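Long-range contacts in Lin1840 protein (Listeria innocua serovar 6a, PDB 4ZOC), which probably hydrolyses terminal, non-reducing beta-D-glucosyl residues to release beta-D-glucose, and takes part in beta-1,2-glucan metabolism as a family 3 glycoside hydrolase: residues A[30-35]-A[67-72]; A[53-57]-A[76-80]; A[179-185]-A[344-348]. The protein carries 2 engineered substitutions. All coordinates share one frame; numbering follows the deposited sequence.

Interactions 1 and 2 share helix 66-79 of the TIM-barrel domain: its early turns meet the loop 30-35 and its last turn meets residues 53-57. Their centres lie 12 Å apart, and the Phe30 ring joins them, its CE2 resting 3.9 Å from CB of Ala57. Along the chain the two contacts cross, because their segments alternate. Interaction 3 lies 19 Å from the centre of interaction 1 and 21 Å from that of interaction 2, yet its loop 344-348 touches the same helix: CE of Met69 is 3.8 Å from O of Tyr346, and Leu77 meets Pro345. None of the three lies at a known ligand or metal site; in interaction 1 the Lys35 side chain is still about 13 Å from a bound beta-D-glucopyranose.

Interaction 1: A[30-35]-A[67-72]; sequences FKGTNK and LDMIGI
Phe30 meets the helix through the root of its side chain: CB lies 3.9 Å from CG2 of Ile72, the two side chains crossing at about a right angle while the ring leads on to Ala57. This residue opens a type II turn ending at Thr33. In the turn, Lys31 offers its carbonyl to a water that also donates to Ile72 O, linking loop and helix backbones. Gly32 and Gly71, both without side chains, let the two backbones come together, Gly71 CA approaching Gly32 O at 3.4 Å in a CA-H...O contact. Gly32 also has a positive phi of 92°, which suits glycine at this turn position. The loop follows the first strand of the TIM barrel, 23-25, and lies against helix 66-79, whose Ile72 reaches inward to Phe88 on strand 87-90. Thr33 sets its CA 3.7 Å from CG1 of Ile72. With OG1 swung anti to the backbone N (chi1 -173°), its hydroxyl donates to the syn lone pair of Asp68 OD1 at 2.7 Å. Asn34 N grips the same oxygen at 3.0 Å, from above the carboxylate plane, with an N-H...O angle of 161°. A carboxylate serves here because OD1 takes both loop donors while OD2 is hydrogen-bonded to Ser64 OG and accepts from a water that also donates to Lys35 O.

Interaction 2: A[53-57]-A[76-80]; sequences HTENA and YLKTN
Tyr76 pushes its ring, CE2 and OH foremost, against the backbone carbonyls of residues 54-57, and here the packing is close. Its CE2 lies 3.3 Å from Thr54 O, which sits at the ring edge near its plane, and OH comes within 2.6 Å of Ala57 O in a weak hydrogen bond whose proton is not settled. Swinging CG anti to the backbone N (chi1 -174°) carries the long phenol across to these carbonyls. Beside it, Asn80 ND2 donates to Glu55 O at 3.1 Å, the acceptor lying in the amide plane and the donor in the carbonyl plane. An amide suits this place because its other end, OD1, takes the backbone N-H of Ile84. Over one face of the Tyr76 ring, a water gives Glu55 O a second donor, donates to Tyr76 O and accepts from Thr79 OG1. Another water bridges Asn56 OD1 and Asn80 ND2, while Asn56 ND2 binds Ala52 O.

The looser side is where Glu55 crosses the exposed Thr79 at about a right angle, CG being 3.8 Å from OG1. The contact ties the end of helix 66-79 to the chain between helix 51-54 and barrel strand 59-61, with Asn56 resting on helix 15-21.

Interaction 3: A[179-185]-A[344-348]; sequences LNENLEQ and DPYRG
Arg347 sends its side chain into the bend of residues 179-185 and gathers two of its carbonyls. From CB, the chain leaves with CG anti to the backbone N (chi1 -154°) and bends at chi2, bringing CG to 4.0 Å from CD2 of Leu183. The same methyl lies over one face of the guanidinium, 3.9 Å from NE, so an apolar branch covers the flat group while its polar rim is kept for carbonyls. NE itself is hydrogen-bonded to Leu339 O, just past helix 322-338. At the tip, NH2 donates to Leu179 O at 2.8 Å in a nearly straight bond of 173°, arriving in the carbonyl plane on a lone pair. NH1 and NH2 together take Gln185 O end-on: NH1 approaches nearly along the C=O axis at 2.9 Å, whereas NH2 stands above that carbonyl plane. Both acceptors lie within 5° of the guanidinium plane, and these bonds should fix its rotation.

The bend leads from helix 158-173 into barrel strand 187-193, whereas 344-348 belongs to the linker that follows helix 322-338 and runs toward helix 361-374; the arginine thus pins that linker to the TIM barrel. With several N-H groups on one buried side chain, arginine can serve all these carbonyls at once.

Asp344 shapes the linker loop. Its OD1 accepts from Tyr346 N in an Asx turn, and OD2 from Gly348 N at 2.8 Å, both donors lying above the carboxylate plane. Gly348, with its positive phi, suits the bend and lets Leu183 CD1 approach its N to 3.6 Å. Alongside, one water donates to both Leu183 O and Arg347 O.

Interaction 1: A[30-35]-A[67-72]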
ATOM      1  N   PHE A  30     -31.627 -18.182  22.340  1.00 14.45           N
ATOM      2  CA  PHE A  30     -31.839 -19.419  23.023  1.00 14.71           C
ATOM      3  C   PHE A  30     -32.910 -19.216  24.082  1.00 16.57           C
ATOM      4  O   PHE A  30     -32.950 -18.212  24.766  1.00 16.30           O
ATOM      5  CB  PHE A  30     -30.549 -19.922  23.691  1.00 12.69           C
ATOM      6  CG  PHE A  30     -29.477 -20.323  22.751  1.00 11.91           C
ATOM      7  CD1 PHE A  30     -28.591 -19.397  22.288  1.00 14.34           C
ATOM      8  CD2 PHE A  30     -29.318 -21.637  22.357  1.00 12.90           C
ATOM      9  CE1 PHE A  30     -27.545 -19.792  21.425  1.00 11.42           C
ATOM     10  CE2 PHE A  30     -28.297 -22.024  21.487  1.00 14.00           C
ATOM     11  CZ  PHE A  30     -27.402 -21.090  21.041  1.00 12.26           C
ATOM     12  N   LYS A  31     -33.721 -20.230  24.291  1.00 17.17           N
ATOM     13  CA  LYS A  31     -34.529 -20.280  25.460  1.00 16.88           C
ATOM     14  C   LYS A  31     -33.654 -20.204  26.743  1.00 17.77           C
ATOM     15  O   LYS A  31     -32.514 -20.766  26.833  1.00 20.11           O
ATOM     16  CB  LYS A  31     -35.308 -21.600  25.443  1.00 16.87           C
ATOM     17  CG  LYS A  31     -36.180 -21.844  26.662  1.00 22.39           C
ATOM     18  CD  LYS A  31     -36.896 -23.180  26.444  1.00 29.75           C
ATOM     19  CE  LYS A  31     -37.604 -23.652  27.700  1.00 34.72           C
ATOM     20  NZ  LYS A  31     -38.698 -22.704  27.993  1.00 41.21           N
ATOM     21  N   GLY A  32     -34.182 -19.524  27.760  1.00 20.40           N
ATOM     22  CA  GLY A  32     -33.481 -19.512  29.054  1.00 19.82           C
ATOM     23  C   GLY A  32     -32.512 -18.339  29.227  1.00 19.19           C
ATOM     24  O   GLY A  32     -31.912 -18.152  30.306  1.00 15.27           O
ATOM     25  N   THR A  33     -32.370 -17.524  28.198  1.00 18.01           N
ATOM     26  CA  THR A  33     -31.576 -16.313  28.307  1.00 16.93           C
ATOM     27  C   THR A  33     -32.142 -15.372  29.376  1.00 18.23           C
ATOM     28  O   THR A  33     -33.339 -15.393  29.681  1.00 18.03           O
ATOM     29  CB  THR A  33     -31.501 -15.562  26.948  1.00 16.38           C
ATOM     30  OG1 THR A  33     -30.577 -14.489  27.085  1.00 15.72           O
ATOM     31  CG2 THR A  33     -32.877 -14.989  26.517  1.00 18.33           C
ATOM     32  N   ASN A  34     -31.322 -14.536  29.975  1.00 23.45           N
ATOM     33  CA  ASN A  34     -31.895 -13.617  30.938  1.00 24.09           C
ATOM     34  C   ASN A  34     -31.719 -12.171  30.549  1.00 19.22           C
ATOM     35  O   ASN A  34     -31.800 -11.318  31.391  1.00 22.23           O
ATOM     36  CB  ASN A  34     -31.375 -13.892  32.349  1.00 25.91           C
ATOM     37  CG  ASN A  34     -30.074 -13.296  32.568  1.00 23.57           C
ATOM     38  OD1 ASN A  34     -29.319 -13.089  31.598  1.00 21.61           O
ATOM     39  ND2 ASN A  34     -29.814 -12.876  33.787  1.00 24.87           N
ATOM     40  N   LYS A  35     -31.467 -11.904  29.279  1.00 19.40           N
ATOM     41  CA  LYS A  35     -31.297 -10.533  28.800  1.00 17.75           C
ATOM     42  C   LYS A  35     -31.655 -10.458  27.314  1.00 20.28           C
ATOM     43  O   LYS A  35     -31.414 -11.409  26.535  1.00 19.10           O
ATOM     44  CB  LYS A  35     -29.890 -10.030  29.085  1.00 15.98           C
ATOM     45  CG  LYS A  35     -29.626  -8.627  28.649  1.00 19.22           C
ATOM     46  CD  LYS A  35     -28.246  -8.143  29.045  1.00 23.27           C
ATOM     47  CE  LYS A  35     -28.183  -6.642  28.782  1.00 27.02           C
ATOM     48  NZ  LYS A  35     -26.780  -6.248  28.637  1.00 34.38           N
ATOM     49  N   LEU A  67     -25.302 -15.783  34.885  1.00 13.45           N
ATOM     50  CA  LEU A  67     -26.689 -16.244  34.972  1.00 14.79           C
ATOM     51  C   LEU A  67     -27.311 -16.461  33.559  1.00 15.42           C
ATOM     52  O   LEU A  67     -28.207 -17.296  33.367  1.00 14.08           O
ATOM     53  CB  LEU A  67     -27.561 -15.318  35.804  1.00 17.61           C
ATOM     54  CG  LEU A  67     -27.982 -15.668  37.221  1.00 25.03           C
ATOM     55  CD1 LEU A  67     -26.950 -16.388  38.072  1.00 23.80           C
ATOM     56  CD2 LEU A  67     -28.471 -14.420  37.963  1.00 19.26           C
ATOM     57  N   ASP A  68     -26.874 -15.649  32.602  1.00 12.92           N
ATOM     58  CA  ASP A  68     -27.243 -15.804  31.221  1.00 12.96           C
ATOM     59  C   ASP A  68     -26.775 -17.204  30.798  1.00 12.02           C
ATOM     60  O   ASP A  68     -27.575 -18.038  30.294  1.00 13.25           O
ATOM     61  CB  ASP A  68     -26.635 -14.698  30.334  1.00 12.28           C
ATOM     62  CG  ASP A  68     -27.458 -14.385  29.092  1.00 14.61           C
ATOM     63  OD1 ASP A  68     -28.555 -14.957  28.883  1.00 17.64           O
ATOM     64  OD2 ASP A  68     -26.977 -13.560  28.260  1.00 15.18           O
ATOM     65  N   MET A  69     -25.504 -17.483  31.018  1.00 12.44           N
ATOM     66  CA  MET A  69     -24.931 -18.783  30.668  1.00 12.15           C
ATOM     67  C   MET A  69     -25.699 -19.949  31.342  1.00 12.42           C
ATOM     68  O   MET A  69     -26.139 -20.923  30.693  1.00 12.54           O
ATOM     69  CB  MET A  69     -23.454 -18.780  31.038  1.00 11.98           C
ATOM     70  CG  MET A  69     -22.686 -20.068  30.811  1.00 11.76           C
ATOM     71  SD  MET A  69     -22.943 -21.437  31.923  1.00 13.91           S
ATOM     72  CE  MET A  69     -21.924 -20.907  33.305  1.00 16.20           C
ATOM     73  N   ILE A  70     -25.869 -19.853  32.633  1.00 11.87           N
ATOM     74  CA  ILE A  70     -26.512 -20.971  33.393  1.00 14.03           C
ATOM     75  C   ILE A  70     -27.920 -21.223  32.924  1.00 13.25           C
ATOM     76  O   ILE A  70     -28.310 -22.395  32.729  1.00 15.53           O
ATOM     77  CB  ILE A  70     -26.448 -20.735  34.908  1.00 14.13           C
ATOM     78  CG1 ILE A  70     -25.015 -20.845  35.416  1.00 16.14           C
ATOM     79  CG2 ILE A  70     -27.361 -21.725  35.662  1.00 17.29           C
ATOM     80  CD1 ILE A  70     -24.790 -20.121  36.729  1.00 18.21           C
ATOM     81  N   GLY A  71     -28.676 -20.150  32.671  1.00 14.80           N
ATOM     82  CA  GLY A  71     -30.072 -20.253  32.222  1.00 14.66           C
ATOM     83  C   GLY A  71     -30.133 -20.932  30.865  1.00 15.66           C
ATOM     84  O   GLY A  71     -30.949 -21.803  30.627  1.00 14.13           O
ATOM     85  N   ILE A  72     -29.243 -20.491  29.953  1.00 13.16           N
ATOM     86  CA  ILE A  72     -29.204 -21.007  28.621  1.00 11.34           C
ATOM     87  C   ILE A  72     -28.778 -22.449  28.603  1.00  9.92           C
ATOM     88  O   ILE A  72     -29.413 -23.242  27.892  1.00 11.73           O
ATOM     89  CB  ILE A  72     -28.285 -20.140  27.725  1.00 13.59           C
ATOM     90  CG1 ILE A  72     -28.925 -18.781  27.432  1.00 13.04           C
ATOM     91  CG2 ILE A  72     -27.971 -20.845  26.403  1.00 12.86           C
ATOM     92  CD1 ILE A  72     -27.910 -17.780  26.854  1.00 12.32           C
TER
HETATM   93  O   HOH W   1     -31.083 -22.784  25.765  1.00 18.97           O
HETATM   94  O   HOH W   2     -28.616 -12.209  26.406  1.00 13.68           O

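Interaction 2: A[53-57]-A[76-80]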
ATOM      1  N   HIS A  53     -33.329 -25.952  15.362  1.00 18.84           N
ATOM      2  CA  HIS A  53     -31.969 -25.379  15.161  1.00 16.07           C
ATOM      3  C   HIS A  53     -31.375 -24.963  16.505  1.00 15.49           C
ATOM      4  O   HIS A  53     -30.264 -25.328  16.822  1.00 18.35           O
ATOM      5  CB  HIS A  53     -32.008 -24.160  14.234  1.00 17.91           C
ATOM      6  CG  HIS A  53     -32.461 -24.491  12.845  1.00 16.38           C
ATOM      7  ND1 HIS A  53     -33.353 -23.707  12.157  1.00 21.94           N
ATOM      8  CD2 HIS A  53     -32.137 -25.501  12.025  1.00 16.46           C
ATOM      9  CE1 HIS A  53     -33.592 -24.240  10.973  1.00 23.27           C
ATOM     10  NE2 HIS A  53     -32.849 -25.327  10.866  1.00 27.21           N
ATOM     11  N   THR A  54     -32.120 -24.207  17.301  1.00 14.91           N
ATOM     12  CA  THR A  54     -31.567 -23.655  18.507  1.00 14.54           C
ATOM     13  C   THR A  54     -31.301 -24.691  19.602  1.00 17.71           C
ATOM     14  O   THR A  54     -30.312 -24.597  20.325  1.00 16.44           O
ATOM     15  CB  THR A  54     -32.354 -22.423  18.986  1.00 13.14           C
ATOM     16  OG1 THR A  54     -33.665 -22.792  19.423  1.00 17.97           O
ATOM     17  CG2 THR A  54     -32.449 -21.403  17.880  1.00 13.06           C
ATOM     18  N   GLU A  55     -32.110 -25.737  19.655  1.00 14.42           N
ATOM     19  CA  GLU A  55     -31.932 -26.776  20.626  1.00 13.99           C
ATOM     20  C   GLU A  55     -30.780 -27.667  20.252  1.00 12.95           C
ATOM     21  O   GLU A  55     -30.371 -28.490  21.054  1.00 14.49           O
ATOM     22  CB  GLU A  55     -33.189 -27.611  20.746  1.00 18.14           C
ATOM     23  CG  GLU A  55     -34.352 -26.748  21.289  1.00 22.95           C
ATOM     24  CD  GLU A  55     -35.648 -27.483  21.362  1.00 24.91           C
ATOM     25  OE1 GLU A  55     -36.562 -26.858  21.856  1.00 28.59           O
ATOM     26  OE2 GLU A  55     -35.735 -28.661  20.918  1.00 24.17           O
ATOM     27  N   ASN A  56     -30.261 -27.518  19.020  1.00 15.01           N
ATOM     28  CA  ASN A  56     -29.089 -28.297  18.561  1.00 12.41           C
ATOM     29  C   ASN A  56     -27.839 -27.464  18.118  1.00 11.41           C
ATOM     30  O   ASN A  56     -26.841 -28.026  17.693  1.00 14.05           O
ATOM     31  CB  ASN A  56     -29.505 -29.240  17.434  1.00 11.33           C
ATOM     32  CG  ASN A  56     -30.503 -30.243  17.939  1.00 13.87           C
ATOM     33  OD1 ASN A  56     -30.172 -31.122  18.743  1.00 13.48           O
ATOM     34  ND2 ASN A  56     -31.703 -30.016  17.608  1.00 16.68           N
ATOM     35  N   ALA A  57     -27.904 -26.170  18.297  1.00 11.01           N
ATOM     36  CA  ALA A  57     -26.750 -25.303  18.002  1.00 12.61           C
ATOM     37  C   ALA A  57     -25.539 -25.624  18.805  1.00 10.49           C
ATOM     38  O   ALA A  57     -25.616 -26.083  19.943  1.00 13.02           O
ATOM     39  CB  ALA A  57     -27.161 -23.844  18.207  1.00 12.34           C
ATOM     40  N   TYR A  76     -31.035 -25.668  27.589  1.00 16.65           N
ATOM     41  CA  TYR A  76     -30.585 -26.388  26.436  1.00 12.75           C
ATOM     42  C   TYR A  76     -30.441 -27.887  26.759  1.00 14.02           C
ATOM     43  O   TYR A  76     -30.842 -28.739  25.959  1.00 14.76           O
ATOM     44  CB  TYR A  76     -29.220 -25.854  26.015  1.00 13.32           C
ATOM     45  CG  TYR A  76     -28.693 -26.441  24.723  1.00 11.01           C
ATOM     46  CD1 TYR A  76     -27.874 -27.539  24.727  1.00 13.24           C
ATOM     47  CD2 TYR A  76     -28.924 -25.814  23.541  1.00 15.13           C
ATOM     48  CE1 TYR A  76     -27.380 -28.074  23.544  1.00 12.81           C
ATOM     49  CE2 TYR A  76     -28.360 -26.274  22.350  1.00 13.01           C
ATOM     50  CZ  TYR A  76     -27.585 -27.412  22.375  1.00 12.83           C
ATOM     51  OH  TYR A  76     -27.037 -27.898  21.195  1.00 14.94           O
ATOM     52  N   LEU A  77     -29.872 -28.217  27.936  1.00 13.12           N
ATOM     53  CA  LEU A  77     -29.659 -29.588  28.294  1.00 13.89           C
ATOM     54  C   LEU A  77     -30.950 -30.301  28.700  1.00 16.53           C
ATOM     55  O   LEU A  77     -30.997 -31.518  28.602  1.00 15.16           O
ATOM     56  CB  LEU A  77     -28.629 -29.722  29.415  1.00 13.08           C
ATOM     57  CG  LEU A  77     -27.162 -29.412  29.091  1.00 13.44           C
ATOM     58  CD1 LEU A  77     -26.313 -29.362  30.308  1.00 14.27           C
ATOM     59  CD2 LEU A  77     -26.591 -30.418  28.138  1.00 17.40           C
ATOM     60  N   LYS A  78     -31.973 -29.569  29.120  1.00 15.95           N
ATOM     61  CA  LYS A  78     -33.288 -30.207  29.345  1.00 21.69           C
ATOM     62  C   LYS A  78     -33.825 -30.809  28.030  1.00 22.64           C
ATOM     63  O   LYS A  78     -34.508 -31.849  28.073  1.00 18.70           O
ATOM     64  CB  LYS A  78     -34.334 -29.238  29.894  1.00 26.81           C
ATOM     65  CG  LYS A  78     -34.180 -28.864  31.339  1.00 35.85           C
ATOM     66  CD  LYS A  78     -35.275 -27.884  31.793  1.00 36.45           C
ATOM     67  CE  LYS A  78     -34.979 -27.296  33.173  1.00 47.61           C
ATOM     68  NZ  LYS A  78     -35.894 -27.809  34.227  1.00 52.93           N
ATOM     69  N   THR A  79     -33.538 -30.166  26.887  1.00 20.78           N
ATOM     70  CA  THR A  79     -34.117 -30.547  25.602  1.00 19.94           C
ATOM     71  C   THR A  79     -33.182 -31.209  24.600  1.00 20.32           C
ATOM     72  O   THR A  79     -33.640 -31.823  23.602  1.00 23.16           O
ATOM     73  CB  THR A  79     -34.803 -29.367  24.941  1.00 20.45           C
ATOM     74  OG1 THR A  79     -33.890 -28.261  24.733  1.00 19.15           O
ATOM     75  CG2 THR A  79     -36.006 -28.915  25.819  1.00 26.63           C
ATOM     76  N   ASN A  80     -31.876 -31.122  24.847  1.00 16.67           N
ATOM     77  CA  ASN A  80     -30.967 -31.683  23.909  1.00 18.51           C
ATOM     78  C   ASN A  80     -30.985 -33.222  23.972  1.00 18.55           C
ATOM     79  O   ASN A  80     -30.772 -33.801  25.039  1.00 17.00           O
ATOM     80  CB  ASN A  80     -29.553 -31.195  24.197  1.00 19.45           C
ATOM     81  CG  ASN A  80     -28.592 -31.612  23.120  1.00 17.91           C
ATOM     82  OD1 ASN A  80     -27.860 -32.589  23.260  1.00 14.96           O
ATOM     83  ND2 ASN A  80     -28.599 -30.862  22.031  1.00 15.53           N
TER
HETATM   84  O   HOH W   3     -31.699 -28.311  23.404  1.00 19.58           O
HETATM   85  O   HOH W   4     -27.591 -31.978  19.383  1.00 13.79           O

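Interaction 3: A[179-185]-A[344-348]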
ATOM      1  N   LEU A 179      -7.370 -28.129  30.556  1.00 11.40           N
ATOM      2  CA  LEU A 179      -8.492 -27.197  30.553  1.00 10.34           C
ATOM      3  C   LEU A 179      -9.757 -27.828  31.140  1.00 12.82           C
ATOM      4  O   LEU A 179     -10.746 -27.137  31.444  1.00 12.60           O
ATOM      5  CB  LEU A 179      -8.692 -26.589  29.155  1.00 11.03           C
ATOM      6  CG  LEU A 179      -7.688 -25.459  28.861  1.00 10.26           C
ATOM      7  CD1 LEU A 179      -7.597 -25.184  27.381  1.00 12.76           C
ATOM      8  CD2 LEU A 179      -8.015 -24.186  29.638  1.00 10.49           C
ATOM      9  N   ASN A 180      -9.737 -29.164  31.316  1.00 11.61           N
ATOM     10  CA  ASN A 180     -10.877 -29.805  31.916  1.00 14.20           C
ATOM     11  C   ASN A 180     -10.833 -29.754  33.425  1.00 12.29           C
ATOM     12  O   ASN A 180     -11.868 -29.965  34.065  1.00 15.48           O
ATOM     13  CB  ASN A 180     -11.014 -31.229  31.417  1.00 16.23           C
ATOM     14  CG  ASN A 180      -9.885 -32.101  31.873  1.00 18.29           C
ATOM     15  OD1 ASN A 180      -8.728 -31.724  31.885  1.00 18.29           O
ATOM     16  ND2 ASN A 180     -10.218 -33.269  32.280  1.00 27.53           N
ATOM     17  N   GLU A 181      -9.689 -29.350  33.987  1.00 13.66           N
ATOM     18  CA  GLU A 181      -9.453 -29.300  35.454  1.00 14.99           C
ATOM     19  C   GLU A 181      -9.192 -27.897  35.969  1.00 13.54           C
ATOM     20  O   GLU A 181      -9.568 -27.583  37.052  1.00 17.84           O
ATOM     21  CB  GLU A 181      -8.195 -30.140  35.835  1.00 18.82           C
ATOM     22  CG  GLU A 181      -8.180 -31.618  35.443  1.00 22.94           C
ATOM     23  CD  GLU A 181      -6.833 -32.310  35.735  1.00 30.19           C
ATOM     24  OE1 GLU A 181      -5.896 -31.672  36.271  1.00 25.15           O
ATOM     25  OE2 GLU A 181      -6.680 -33.517  35.401  1.00 29.77           O
ATOM     26  N   ASN A 182      -8.487 -27.074  35.190  1.00 12.99           N
ATOM     27  CA  ASN A 182      -8.124 -25.750  35.552  1.00 12.83           C
ATOM     28  C   ASN A 182      -9.233 -24.786  35.049  1.00 12.54           C
ATOM     29  O   ASN A 182      -9.101 -24.155  33.999  1.00 12.22           O
ATOM     30  CB  ASN A 182      -6.767 -25.377  34.880  1.00 13.97           C
ATOM     31  CG  ASN A 182      -5.609 -26.254  35.323  1.00 16.30           C
ATOM     32  OD1 ASN A 182      -4.573 -26.409  34.633  1.00 17.42           O
ATOM     33  ND2 ASN A 182      -5.782 -26.867  36.435  1.00 15.97           N
ATOM     34  N   LEU A 183     -10.294 -24.634  35.837  1.00 10.46           N
ATOM     35  CA  LEU A 183     -11.486 -23.929  35.396  1.00 12.18           C
ATOM     36  C   LEU A 183     -11.464 -22.424  35.568  1.00 10.29           C
ATOM     37  O   LEU A 183     -12.477 -21.750  35.249  1.00 11.89           O
ATOM     38  CB  LEU A 183     -12.725 -24.516  36.109  1.00 12.77           C
ATOM     39  CG  LEU A 183     -12.900 -26.053  36.043  1.00 14.88           C
ATOM     40  CD1 LEU A 183     -14.263 -26.478  36.547  1.00 15.71           C
ATOM     41  CD2 LEU A 183     -12.619 -26.640  34.651  1.00 15.62           C
ATOM     42  N   GLU A 184     -10.310 -21.892  35.951  1.00 11.19           N
ATOM     43  CA  GLU A 184     -10.068 -20.419  35.933  1.00 11.64           C
ATOM     44  C   GLU A 184      -9.239 -19.966  34.714  1.00 11.87           C
ATOM     45  O   GLU A 184      -9.067 -18.770  34.485  1.00 10.34           O
ATOM     46  CB  GLU A 184      -9.297 -19.946  37.172  1.00 12.04           C
ATOM     47  CG  GLU A 184     -10.111 -20.089  38.459  1.00 14.44           C
ATOM     48  CD  GLU A 184      -9.315 -19.738  39.716  1.00 19.86           C
ATOM     49  OE1 GLU A 184      -8.144 -19.237  39.597  1.00 20.26           O
ATOM     50  OE2 GLU A 184      -9.873 -19.947  40.831  1.00 19.76           O
ATOM     51  N   GLN A 185      -8.736 -20.939  33.975  1.00 11.22           N
ATOM     52  CA  GLN A 185      -8.171 -20.745  32.617  1.00 11.51           C
ATOM     53  C   GLN A 185      -9.224 -21.049  31.575  1.00 11.67           C
ATOM     54  O   GLN A 185     -10.245 -21.700  31.850  1.00  8.94           O
ATOM     55  CB  GLN A 185      -7.053 -21.745  32.394  1.00 14.08           C
ATOM     56  CG  GLN A 185      -5.999 -21.847  33.447  1.00 19.15           C
ATOM     57  CD  GLN A 185      -5.223 -20.632  33.667  1.00 20.67           C
ATOM     58  OE1 GLN A 185      -4.653 -20.491  34.731  1.00 33.09           O
ATOM     59  NE2 GLN A 185      -5.191 -19.709  32.705  1.00 24.87           N
ATOM     60  N   ASP A 344     -18.843 -31.437  33.611  1.00 15.22           N
ATOM     61  CA  ASP A 344     -19.426 -30.238  34.201  1.00 14.09           C
ATOM     62  C   ASP A 344     -19.716 -29.210  33.137  1.00 13.28           C
ATOM     63  O   ASP A 344     -18.817 -28.470  32.732  1.00 12.39           O
ATOM     64  CB  ASP A 344     -18.488 -29.636  35.233  1.00 14.52           C
ATOM     65  CG  ASP A 344     -19.047 -28.373  35.894  1.00 13.53           C
ATOM     66  OD1 ASP A 344     -20.231 -28.030  35.709  1.00 15.56           O
ATOM     67  OD2 ASP A 344     -18.278 -27.708  36.655  1.00 15.58           O
ATOM     68  N   PRO A 345     -20.962 -29.163  32.675  1.00 15.51           N
ATOM     69  CA  PRO A 345     -21.343 -28.242  31.605  1.00 14.53           C
ATOM     70  C   PRO A 345     -21.392 -26.773  32.054  1.00 12.88           C
ATOM     71  O   PRO A 345     -21.553 -25.921  31.207  1.00 14.46           O
ATOM     72  CB  PRO A 345     -22.732 -28.732  31.193  1.00 15.57           C
ATOM     73  CG  PRO A 345     -23.205 -29.591  32.307  1.00 18.26           C
ATOM     74  CD  PRO A 345     -22.090 -30.026  33.122  1.00 16.10           C
ATOM     75  N   TYR A 346     -21.305 -26.513  33.363  1.00 13.25           N
ATOM     76  CA  TYR A 346     -21.283 -25.175  33.931  1.00 12.52           C
ATOM     77  C   TYR A 346     -19.902 -24.681  34.298  1.00 14.04           C
ATOM     78  O   TYR A 346     -19.782 -23.590  34.871  1.00 13.36           O
ATOM     79  CB  TYR A 346     -22.204 -25.132  35.187  1.00 12.99           C
ATOM     80  CG  TYR A 346     -23.610 -25.564  34.823  1.00 15.93           C
ATOM     81  CD1 TYR A 346     -24.463 -24.711  34.166  1.00 14.62           C
ATOM     82  CD2 TYR A 346     -24.082 -26.860  35.115  1.00 19.40           C
ATOM     83  CE1 TYR A 346     -25.704 -25.112  33.739  1.00 16.73           C
ATOM     84  CE2 TYR A 346     -25.320 -27.271  34.686  1.00 18.29           C
ATOM     85  CZ  TYR A 346     -26.131 -26.392  34.012  1.00 20.40           C
ATOM     86  OH  TYR A 346     -27.364 -26.768  33.630  1.00 24.25           O
ATOM     87  N   ARG A 347     -18.863 -25.477  33.961  1.00 12.54           N
ATOM     88  CA  ARG A 347     -17.466 -25.160  34.149  1.00 13.12           C
ATOM     89  C   ARG A 347     -17.197 -24.386  35.440  1.00 14.06           C
ATOM     90  O   ARG A 347     -16.631 -23.266  35.477  1.00 12.77           O
ATOM     91  CB  ARG A 347     -16.930 -24.456  32.891  1.00 14.41           C
ATOM     92  CG  ARG A 347     -15.465 -24.647  32.725  1.00 13.73           C
ATOM     93  CD  ARG A 347     -15.032 -24.695  31.287  1.00 11.42           C
ATOM     94  NE  ARG A 347     -13.600 -24.950  31.320  1.00 10.28           N
ATOM     95  CZ  ARG A 347     -12.659 -24.027  31.511  1.00 10.52           C
ATOM     96  NH1 ARG A 347     -12.970 -22.749  31.690  1.00 11.89           N
ATOM     97  NH2 ARG A 347     -11.399 -24.410  31.551  1.00 11.42           N
ATOM     98  N   GLY A 348     -17.577 -25.036  36.535  1.00 15.62           N
ATOM     99  CA  GLY A 348     -17.191 -24.577  37.847  1.00 14.74           C
ATOM    100  C   GLY A 348     -18.201 -23.719  38.577  1.00 15.58           C
ATOM    101  O   GLY A 348     -18.052 -23.505  39.742  1.00 17.47           O
TER
HETATM  102  O   HOH W   5     -14.843 -21.731  36.781  1.00 16.44           O